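PDB 5JVK: T9SS C-terminal target domain-containing protein from Bacteroides cellulosilyticus, which probably hydrolyses O-glycosidic bonds as a family 39 glycoside hydrolase of a gut symbiont. Local coordinates for residues 284-289 with 337-342. Numbering follows the deposited sequence.
Sequences GYSIHP and WVTEIG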
loop_
_atom_site.group_PDB
_atom_site.type_symbol
_atom_site.label_atom_id
_atom_site.label_comp_id
_atom_site.label_asym_id
_atom_site.label_seq_id
_atom_site.Cartn_x
_atom_site.Cartn_y
_atom_site.Cartn_z
ATOM N N GLY A 284 11.552 -16.337 -4.303
ATOM C CA GLY A 284 10.661 -16.039 -3.188
ATOM C C GLY A 284 9.231 -16.435 -3.498
ATOM O O GLY A 284 8.941 -16.906 -4.602
ATOM N N TYR A 285 8.346 -16.268 -2.517
ATOM C CA TYR A 285 6.911 -16.489 -2.711
ATOM C C TYR A 285 6.112 -15.333 -2.134
ATOM O O TYR A 285 6.646 -14.520 -1.380
ATOM C CB TYR A 285 6.457 -17.826 -2.102
ATOM C CG TYR A 285 6.475 -17.899 -0.584
ATOM C CD1 TYR A 285 5.315 -17.670 0.165
ATOM C CD2 TYR A 285 7.645 -18.218 0.100
ATOM C CE1 TYR A 285 5.329 -17.744 1.553
ATOM C CE2 TYR A 285 7.667 -18.295 1.485
ATOM C CZ TYR A 285 6.510 -18.056 2.207
ATOM O OH TYR A 285 6.550 -18.135 3.580
ATOM N N SER A 286 4.835 -15.267 -2.498
ATOM C CA SER A 286 3.953 -14.195 -2.048
ATOM C C SER A 286 2.724 -14.704 -1.301
ATOM O O SER A 286 2.248 -15.815 -1.552
ATOM C CB SER A 286 3.516 -13.328 -3.231
ATOM O OG SER A 286 2.789 -14.084 -4.181
ATOM N N ILE A 287 2.223 -13.865 -0.392
ATOM C CA ILE A 287 0.988 -14.124 0.355
ATOM C C ILE A 287 0.037 -12.928 0.258
ATOM O O ILE A 287 0.476 -11.790 0.084
ATOM C CB ILE A 287 1.261 -14.447 1.842
ATOM C CG1 ILE A 287 2.095 -13.351 2.518
ATOM C CG2 ILE A 287 1.963 -15.792 1.964
ATOM C CD1 ILE A 287 1.943 -13.329 4.020
ATOM N N HIS A 288 -1.260 -13.203 0.381
ATOM C CA HIS A 288 -2.307 -12.181 0.411
ATOM C C HIS A 288 -3.056 -12.285 1.748
ATOM O O HIS A 288 -4.225 -12.675 1.773
ATOM C CB HIS A 288 -3.285 -12.388 -0.758
ATOM C CG HIS A 288 -2.739 -12.003 -2.099
ATOM N ND1 HIS A 288 -3.532 -11.941 -3.222
ATOM C CD2 HIS A 288 -1.496 -11.641 -2.500
ATOM C CE1 HIS A 288 -2.800 -11.578 -4.260
ATOM N NE2 HIS A 288 -1.561 -11.386 -3.848
ATOM N N PRO A 289 -2.391 -11.941 2.869
ATOM C CA PRO A 289 -2.962 -12.225 4.189
ATOM C C PRO A 289 -4.027 -11.207 4.618
ATOM O O PRO A 289 -3.802 -10.410 5.529
ATOM C CB PRO A 289 -1.729 -12.166 5.095
ATOM C CG PRO A 289 -0.919 -11.073 4.486
ATOM C CD PRO A 289 -1.100 -11.238 2.995
ATOM N N TRP A 337 6.997 -11.994 0.016
ATOM C CA TRP A 337 6.446 -10.733 -0.476
ATOM C C TRP A 337 4.956 -10.643 -0.165
ATOM O O TRP A 337 4.185 -11.494 -0.594
ATOM C CB TRP A 337 6.680 -10.632 -1.981
ATOM C CG TRP A 337 8.131 -10.562 -2.332
ATOM C CD1 TRP A 337 9.015 -11.601 -2.378
ATOM C CD2 TRP A 337 8.875 -9.386 -2.670
ATOM N NE1 TRP A 337 10.265 -11.146 -2.729
ATOM C CE2 TRP A 337 10.207 -9.790 -2.916
ATOM C CE3 TRP A 337 8.546 -8.030 -2.794
ATOM C CZ2 TRP A 337 11.210 -8.887 -3.280
ATOM C CZ3 TRP A 337 9.546 -7.130 -3.155
ATOM C CH2 TRP A 337 10.863 -7.565 -3.392
ATOM N N VAL A 338 4.548 -9.615 0.576
ATOM C CA VAL A 338 3.131 -9.417 0.901
ATOM C C VAL A 338 2.509 -8.596 -0.231
ATOM O O VAL A 338 2.327 -7.383 -0.121
ATOM C CB VAL A 338 2.954 -8.757 2.287
ATOM C CG1 VAL A 338 1.478 -8.667 2.663
ATOM C CG2 VAL A 338 3.740 -9.534 3.338
ATOM N N THR A 339 2.198 -9.281 -1.329
ATOM C CA THR A 339 1.813 -8.618 -2.580
ATOM C C THR A 339 0.388 -8.057 -2.596
ATOM O O THR A 339 0.060 -7.255 -3.466
ATOM C CB THR A 339 2.032 -9.536 -3.802
ATOM O OG1 THR A 339 1.254 -10.733 -3.668
ATOM C CG2 THR A 339 3.510 -9.890 -3.936
ATOM N N GLU A 340 -0.452 -8.475 -1.649
ATOM C CA GLU A 340 -1.698 -7.761 -1.348
ATOM C C GLU A 340 -2.013 -7.824 0.143
ATOM O O GLU A 340 -1.966 -8.892 0.750
ATOM C CB GLU A 340 -2.897 -8.333 -2.112
ATOM C CG GLU A 340 -2.865 -8.175 -3.625
ATOM C CD GLU A 340 -4.140 -8.655 -4.303
ATOM O OE1 GLU A 340 -5.175 -8.849 -3.623
ATOM O OE2 GLU A 340 -4.105 -8.853 -5.533
ATOM N N ILE A 341 -2.328 -6.671 0.721
ATOM C CA ILE A 341 -2.996 -6.610 2.017
ATOM C C ILE A 341 -3.797 -5.313 2.044
ATOM O O ILE A 341 -3.348 -4.300 1.512
ATOM C CB ILE A 341 -2.002 -6.715 3.198
ATOM C CG1 ILE A 341 -2.756 -6.798 4.531
ATOM C CG2 ILE A 341 -1.013 -5.552 3.212
ATOM C CD1 ILE A 341 -1.878 -7.168 5.708
ATOM N N GLY A 342 -4.989 -5.348 2.630
ATOM C CA GLY A 342 -5.822 -4.160 2.677
ATOM C C GLY A 342 -7.132 -4.321 3.411
ATOM O O GLY A 342 -7.551 -5.431 3.734
#
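Trp337 N donates a nearly straight hydrogen bond (168°) to Tyr285 O at 2.9 Å. Trp337 O accepts Ile287 N at 3.1 Å, and these two bonds flank the parallel Ser286-Trp337 bridge. An inverse gamma turn centres on Val338, where Thr339 N bonds weakly back to Trp337 O, giving that oxygen two donors; Val338 CG1, anti to the backbone N (chi1 -175°), lies 3.7 Å from Pro289 CD. Thr339 N also reaches Ile287 O weakly. His288 NE2 donates a 2.9 Å hydrogen bond to Thr339 OG1, which lies in the imidazole plane and is also hydrogen-bonded to Glu219. Glu340 CB sits 3.6 Å from the His288 ring centroid, a CH-pi contact, and the carboxylate stacks 21° from the ring plane. Glu340 OE1 is hydrogen-bonded to Tyr290 and OE2 salt-bridged to Arg134; Glu223 bonds His288 ND1. An alanine at His288 would probably leave Glu223 without this partner, Thr339 OG1 without its imidazole donor and a gap beside Glu340. Ile341 CD1 lies 4.2 Å from Pro289 CG. Strands 284-287 and 335-341 are sixth and seventh in a TIM barrel; Glu340, ending the seventh, and Glu223, just after the fourth, are placed like the catalytic glutamates of clan GH-A, consistent with an active site.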